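Local coordinates for protein polyketide synthase (Lyngbya majuscula 19L, PDB 3QIT) that probably releases the finished chain in curacin A biosynthesis as a thioesterase domain that also decarboxylates it, leaving a terminal alkene, at residues P96-T110 with K118-L130. Residues are numbered along the deposited sequence; the frame is centred on the assembly and turned at random. Where two conformers were deposited one is given.
Sequences PLLLVGHSMGAMLAT and KKIKELILVELPL
Val100 and Ile124 stand side by side on one face of two neighbouring parallel strands, CG2 of Val100 lying 3.9 Å from CD1 of Ile124. With CG1 anti to the backbone N (chi1 -175°), Val100 sets its other methyl, CG2, against Ile124 while CG1 reaches toward CG2 of Val126; beta-branched residues suit this row, and Ile283 and Leu279 of helix 276-284 cover it. Cut back to an alanine, Val100 would probably leave a gap beside CD1 of Ile124 and CG2 of Val126 under that helix. On the other face, CD2 of Leu99 meets CD1 of Leu123 at 3.8 Å, and CD2 of Leu99 also touches CD1 of Ile120. The helix that follows the first strand presses on this face: small Ala106 and Ala109 let it come close, and the Thr110 side chain meets Leu125 roughly at a right angle, CG2 on its methyls. In this conformer Thr110 OG1 turns to Met107 O (2.7 Å) and also bonds Tyr223 OH, which leaves the methyl facing Leu125.

Strand 97-102, helix 104-115 and strand 120-126 form a beta-alpha-beta crossover in the core of the alpha/beta hydrolase fold. Backbone hydrogen bonds stitch the strands, among them Leu99 N to Glu122 O (3.0 Å), and a beta bulge shifts the register between Leu97 and Leu98. At Gly101 a side chain would strike Gly105 O, so glycine suits the sharp turn of the probable nucleophile elbow. Ser103, at its tip with a strained positive phi of 55°, is anchored by its N to Val126 O (2.9 Å). Glu127, just past the second strand, is held by His269, Ser242 and Gly239, consistent with a Ser-His-Glu triad. Within the elbow, His102 sets its ring edge toward CG1 of Val126, while NE2 bonds to His269 O.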
loop_
_atom_site.group_PDB
_atom_site.type_symbol
_atom_site.label_atom_id
_atom_site.label_comp_id
_atom_site.label_asym_id
_atom_site.label_seq_id
_atom_site.Cartn_x
_atom_site.Cartn_y
_atom_site.Cartn_z
ATOM N N PRO B 96 -9.254 13.831 24.574
ATOM C CA PRO B 96 -8.095 12.929 24.628
ATOM C C PRO B 96 -8.443 11.586 25.273
ATOM O O PRO B 96 -9.099 11.545 26.331
ATOM C CB PRO B 96 -7.079 13.693 25.481
ATOM C CG PRO B 96 -7.420 15.157 25.231
ATOM C CD PRO B 96 -8.943 15.172 25.120
ATOM N N LEU B 97 -8.018 10.497 24.630
ATOM C CA LEU B 97 -8.454 9.164 25.044
ATOM C C LEU B 97 -7.257 8.302 25.449
ATOM O O LEU B 97 -6.094 8.686 25.252
ATOM C CB LEU B 97 -9.269 8.480 23.925
ATOM C CG LEU B 97 -8.738 8.456 22.480
ATOM C CD1 LEU B 97 -7.525 7.532 22.318
ATOM C CD2 LEU B 97 -9.829 8.022 21.545
ATOM N N LEU B 98 -7.552 7.142 26.019
ATOM C CA LEU B 98 -6.514 6.190 26.395
ATOM C C LEU B 98 -6.340 5.255 25.212
ATOM O O LEU B 98 -7.317 4.692 24.746
ATOM C CB LEU B 98 -6.950 5.422 27.644
ATOM C CG LEU B 98 -7.111 6.267 28.911
ATOM C CD1 LEU B 98 -7.801 5.473 30.027
ATOM C CD2 LEU B 98 -5.763 6.839 29.388
ATOM N N LEU B 99 -5.115 5.155 24.691
ATOM C CA LEU B 99 -4.833 4.326 23.522
ATOM C C LEU B 99 -3.960 3.157 23.949
ATOM O O LEU B 99 -2.883 3.366 24.490
ATOM C CB LEU B 99 -4.109 5.144 22.443
ATOM C CG LEU B 99 -3.741 4.409 21.147
ATOM C CD1 LEU B 99 -4.956 3.779 20.462
ATOM C CD2 LEU B 99 -3.046 5.404 20.216
ATOM N N VAL B 100 -4.419 1.935 23.672
ATOM C CA VAL B 100 -3.742 0.723 24.126
ATOM C C VAL B 100 -3.514 -0.129 22.877
ATOM O O VAL B 100 -4.414 -0.258 22.039
ATOM C CB VAL B 100 -4.623 -0.073 25.092
ATOM C CG1 VAL B 100 -3.826 -1.274 25.657
ATOM C CG2 VAL B 100 -5.117 0.847 26.227
ATOM N N GLY B 101 -2.333 -0.712 22.733
ATOM C CA GLY B 101 -2.066 -1.573 21.560
ATOM C C GLY B 101 -1.263 -2.758 22.003
ATOM O O GLY B 101 -0.481 -2.639 22.943
ATOM N N HIS B 102 -1.458 -3.900 21.345
ATOM C CA HIS B 102 -0.714 -5.119 21.670
ATOM C C HIS B 102 0.089 -5.593 20.448
ATOM O O HIS B 102 -0.484 -5.788 19.368
ATOM C CB HIS B 102 -1.657 -6.252 22.055
ATOM C CG HIS B 102 -0.949 -7.556 22.257
ATOM N ND1 HIS B 102 -1.099 -8.628 21.405
ATOM C CD2 HIS B 102 -0.066 -7.947 23.204
ATOM C CE1 HIS B 102 -0.342 -9.630 21.826
ATOM N NE2 HIS B 102 0.305 -9.240 22.905
ATOM N N SER B 103 1.388 -5.799 20.637
ATOM C CA SER B 103 2.285 -6.311 19.545
ATOM C C SER B 103 2.235 -5.447 18.272
ATOM O O SER B 103 2.559 -4.261 18.345
ATOM C CB SER B 103 1.989 -7.784 19.264
ATOM O OG SER B 103 3.034 -8.335 18.480
ATOM N N MET B 104 1.855 -5.993 17.103
ATOM C CA MET B 104 1.621 -5.102 15.936
ATOM C C MET B 104 0.697 -3.910 16.249
ATOM O O MET B 104 0.891 -2.800 15.727
ATOM C CB MET B 104 1.084 -5.855 14.705
ATOM C CG MET B 104 0.894 -4.927 13.496
ATOM S SD MET B 104 0.183 -5.787 12.067
ATOM C CE MET B 104 -1.524 -5.888 12.579
ATOM N N GLY B 105 -0.324 -4.140 17.077
ATOM C CA GLY B 105 -1.207 -3.065 17.473
ATOM C C GLY B 105 -0.507 -1.986 18.287
ATOM O O GLY B 105 -0.876 -0.830 18.219
ATOM N N ALA B 106 0.514 -2.368 19.054
ATOM C CA ALA B 106 1.318 -1.394 19.791
ATOM C C ALA B 106 2.152 -0.555 18.828
ATOM O O ALA B 106 2.286 0.654 19.007
ATOM C CB ALA B 106 2.225 -2.110 20.800
ATOM N N MET B 107 2.704 -1.197 17.790
ATOM C CA MET B 107 3.437 -0.472 16.738
ATOM C C MET B 107 2.487 0.533 16.077
ATOM O O MET B 107 2.823 1.692 15.940
ATOM C CB MET B 107 4.001 -1.437 15.669
ATOM C CG MET B 107 4.765 -0.733 14.550
ATOM S SD MET B 107 3.702 -0.040 13.248
ATOM C CE MET B 107 3.028 -1.509 12.454
ATOM N N LEU B 108 1.286 0.086 15.711
ATOM C CA LEU B 108 0.308 1.003 15.096
ATOM C C LEU B 108 -0.088 2.145 16.025
ATOM O O LEU B 108 -0.239 3.293 15.587
ATOM C CB LEU B 108 -0.936 0.268 14.575
ATOM C CG LEU B 108 -0.623 -0.663 13.388
ATOM C CD1 LEU B 108 -1.775 -1.697 13.226
ATOM C CD2 LEU B 108 -0.426 0.122 12.099
ATOM N N ALA B 109 -0.243 1.813 17.299
ATOM C CA ALA B 109 -0.565 2.802 18.314
ATOM C C ALA B 109 0.530 3.848 18.409
ATOM O O ALA B 109 0.226 5.034 18.522
ATOM C CB ALA B 109 -0.793 2.132 19.658
ATOM N N THR B 110 1.799 3.436 18.356
ATOM C CA THR B 110 2.892 4.430 18.413
ATOM C C THR B 110 2.849 5.381 17.216
ATOM O O THR B 110 3.118 6.582 17.340
ATOM C CB THR B 110 4.333 3.830 18.524
ATOM O OG1 THR B 110 4.675 3.091 17.342
ATOM C CG2 THR B 110 4.471 2.943 19.741
ATOM N N LYS B 118 -2.326 15.242 20.249
ATOM C CA LYS B 118 -3.305 15.971 21.060
ATOM C C LYS B 118 -4.529 15.115 21.391
ATOM O O LYS B 118 -5.253 15.393 22.342
ATOM C CB LYS B 118 -3.727 17.271 20.371
ATOM C CG LYS B 118 -2.575 18.227 20.111
ATOM C CD LYS B 118 -3.074 19.464 19.372
ATOM C CE LYS B 118 -1.945 20.450 19.080
ATOM N NZ LYS B 118 -1.089 19.984 17.949
ATOM N N LYS B 119 -4.726 14.048 20.626
ATOM C CA LYS B 119 -5.862 13.160 20.819
ATOM C C LYS B 119 -5.645 12.088 21.890
ATOM O O LYS B 119 -6.583 11.377 22.252
ATOM C CB LYS B 119 -6.263 12.532 19.476
ATOM C CG LYS B 119 -6.788 13.605 18.496
ATOM C CD LYS B 119 -7.205 13.037 17.146
ATOM C CE LYS B 119 -7.523 14.145 16.143
ATOM N NZ LYS B 119 -8.677 14.995 16.562
ATOM N N ILE B 120 -4.430 11.989 22.405
ATOM C CA ILE B 120 -4.055 10.823 23.232
ATOM C C ILE B 120 -3.685 11.258 24.640
ATOM O O ILE B 120 -2.680 11.954 24.843
ATOM C CB ILE B 120 -2.863 10.019 22.642
ATOM C CG1 ILE B 120 -3.023 9.691 21.134
ATOM C CG2 ILE B 120 -2.603 8.739 23.468
ATOM C CD1 ILE B 120 -4.335 9.007 20.723
ATOM N N LYS B 121 -4.491 10.849 25.616
ATOM C CA LYS B 121 -4.220 11.181 27.027
ATOM C C LYS B 121 -3.039 10.364 27.554
ATOM O O LYS B 121 -2.128 10.904 28.211
ATOM C CB LYS B 121 -5.482 10.921 27.873
ATOM C CG LYS B 121 -5.333 11.092 29.381
ATOM C CD LYS B 121 -6.613 10.588 30.067
ATOM C CE LYS B 121 -6.830 11.229 31.441
ATOM N NZ LYS B 121 -5.820 10.825 32.438
ATOM N N GLU B 122 -3.060 9.061 27.278
ATOM C CA GLU B 122 -1.971 8.149 27.665
ATOM C C GLU B 122 -1.854 7.064 26.611
ATOM O O GLU B 122 -2.859 6.581 26.109
ATOM C CB GLU B 122 -2.230 7.497 29.033
ATOM C CG GLU B 122 -1.144 6.469 29.486
ATOM C CD GLU B 122 0.013 7.099 30.276
ATOM O OE1 GLU B 122 -0.185 8.189 30.851
ATOM O OE2 GLU B 122 1.110 6.499 30.341
ATOM N N LEU B 123 -0.618 6.702 26.297
ATOM C CA LEU B 123 -0.308 5.666 25.327
ATOM C C LEU B 123 0.202 4.455 26.080
ATOM O O LEU B 123 1.218 4.543 26.776
ATOM C CB LEU B 123 0.771 6.180 24.378
ATOM C CG LEU B 123 1.235 5.274 23.256
ATOM C CD1 LEU B 123 0.084 4.954 22.242
ATOM C CD2 LEU B 123 2.458 5.912 22.527
ATOM N N ILE B 124 -0.494 3.330 25.941
ATOM C CA ILE B 124 -0.154 2.104 26.684
ATOM C C ILE B 124 0.275 1.069 25.647
ATOM O O ILE B 124 -0.547 0.615 24.830
ATOM C CB ILE B 124 -1.351 1.597 27.523
ATOM C CG1 ILE B 124 -1.711 2.677 28.558
ATOM C CG2 ILE B 124 -0.970 0.292 28.249
ATOM C CD1 ILE B 124 -3.117 2.671 29.001
ATOM N N LEU B 125 1.568 0.729 25.672
ATOM C CA LEU B 125 2.174 -0.111 24.636
ATOM C C LEU B 125 2.468 -1.479 25.212
ATOM O O LEU B 125 3.389 -1.631 26.005
ATOM C CB LEU B 125 3.454 0.562 24.093
ATOM C CG LEU B 125 3.170 1.961 23.548
ATOM C CD1 LEU B 125 4.488 2.644 23.176
ATOM C CD2 LEU B 125 2.223 1.893 22.338
ATOM N N VAL B 126 1.643 -2.464 24.853
ATOM C CA VAL B 126 1.787 -3.797 25.436
ATOM C C VAL B 126 2.568 -4.658 24.474
ATOM O O VAL B 126 2.131 -4.870 23.334
ATOM C CB VAL B 126 0.418 -4.447 25.727
ATOM C CG1 VAL B 126 0.590 -5.792 26.449
ATOM C CG2 VAL B 126 -0.413 -3.512 26.605
ATOM N N GLU B 127 3.750 -5.089 24.916
ATOM C CA GLU B 127 4.637 -5.944 24.107
ATOM C C GLU B 127 4.982 -5.316 22.762
ATOM O O GLU B 127 4.736 -5.884 21.679
ATOM C CB GLU B 127 4.037 -7.342 23.969
ATOM C CG GLU B 127 4.138 -8.131 25.293
ATOM C CD GLU B 127 5.500 -8.763 25.467
ATOM O OE1 GLU B 127 5.879 -9.559 24.566
ATOM O OE2 GLU B 127 6.198 -8.466 26.475
ATOM N N LEU B 128 5.580 -4.134 22.841
ATOM C CA LEU B 128 6.000 -3.389 21.668
ATOM C C LEU B 128 7.185 -4.083 21.024
ATOM O O LEU B 128 8.178 -4.327 21.683
ATOM C CB LEU B 128 6.395 -1.960 22.080
ATOM C CG LEU B 128 6.859 -1.077 20.921
ATOM C CD1 LEU B 128 5.656 -0.597 20.078
ATOM C CD2 LEU B 128 7.689 0.097 21.467
ATOM N N PRO B 129 7.066 -4.431 19.726
ATOM C CA PRO B 129 8.240 -5.030 19.061
ATOM C C PRO B 129 9.210 -3.967 18.545
ATOM O O PRO B 129 8.885 -2.780 18.511
ATOM C CB PRO B 129 7.624 -5.829 17.902
ATOM C CG PRO B 129 6.223 -5.283 17.708
ATOM C CD PRO B 129 5.869 -4.379 18.868
ATOM N N LEU B 130 10.413 -4.388 18.176
ATOM C CA LEU B 130 11.315 -3.512 17.453
ATOM C C LEU B 130 11.665 -4.260 16.174
ATOM O O LEU B 130 11.834 -5.487 16.214
ATOM C CB LEU B 130 12.587 -3.245 18.255
ATOM C CG LEU B 130 12.609 -2.184 19.356
ATOM C CD1 LEU B 130 14.054 -1.992 19.856
ATOM C CD2 LEU B 130 12.026 -0.862 18.866
#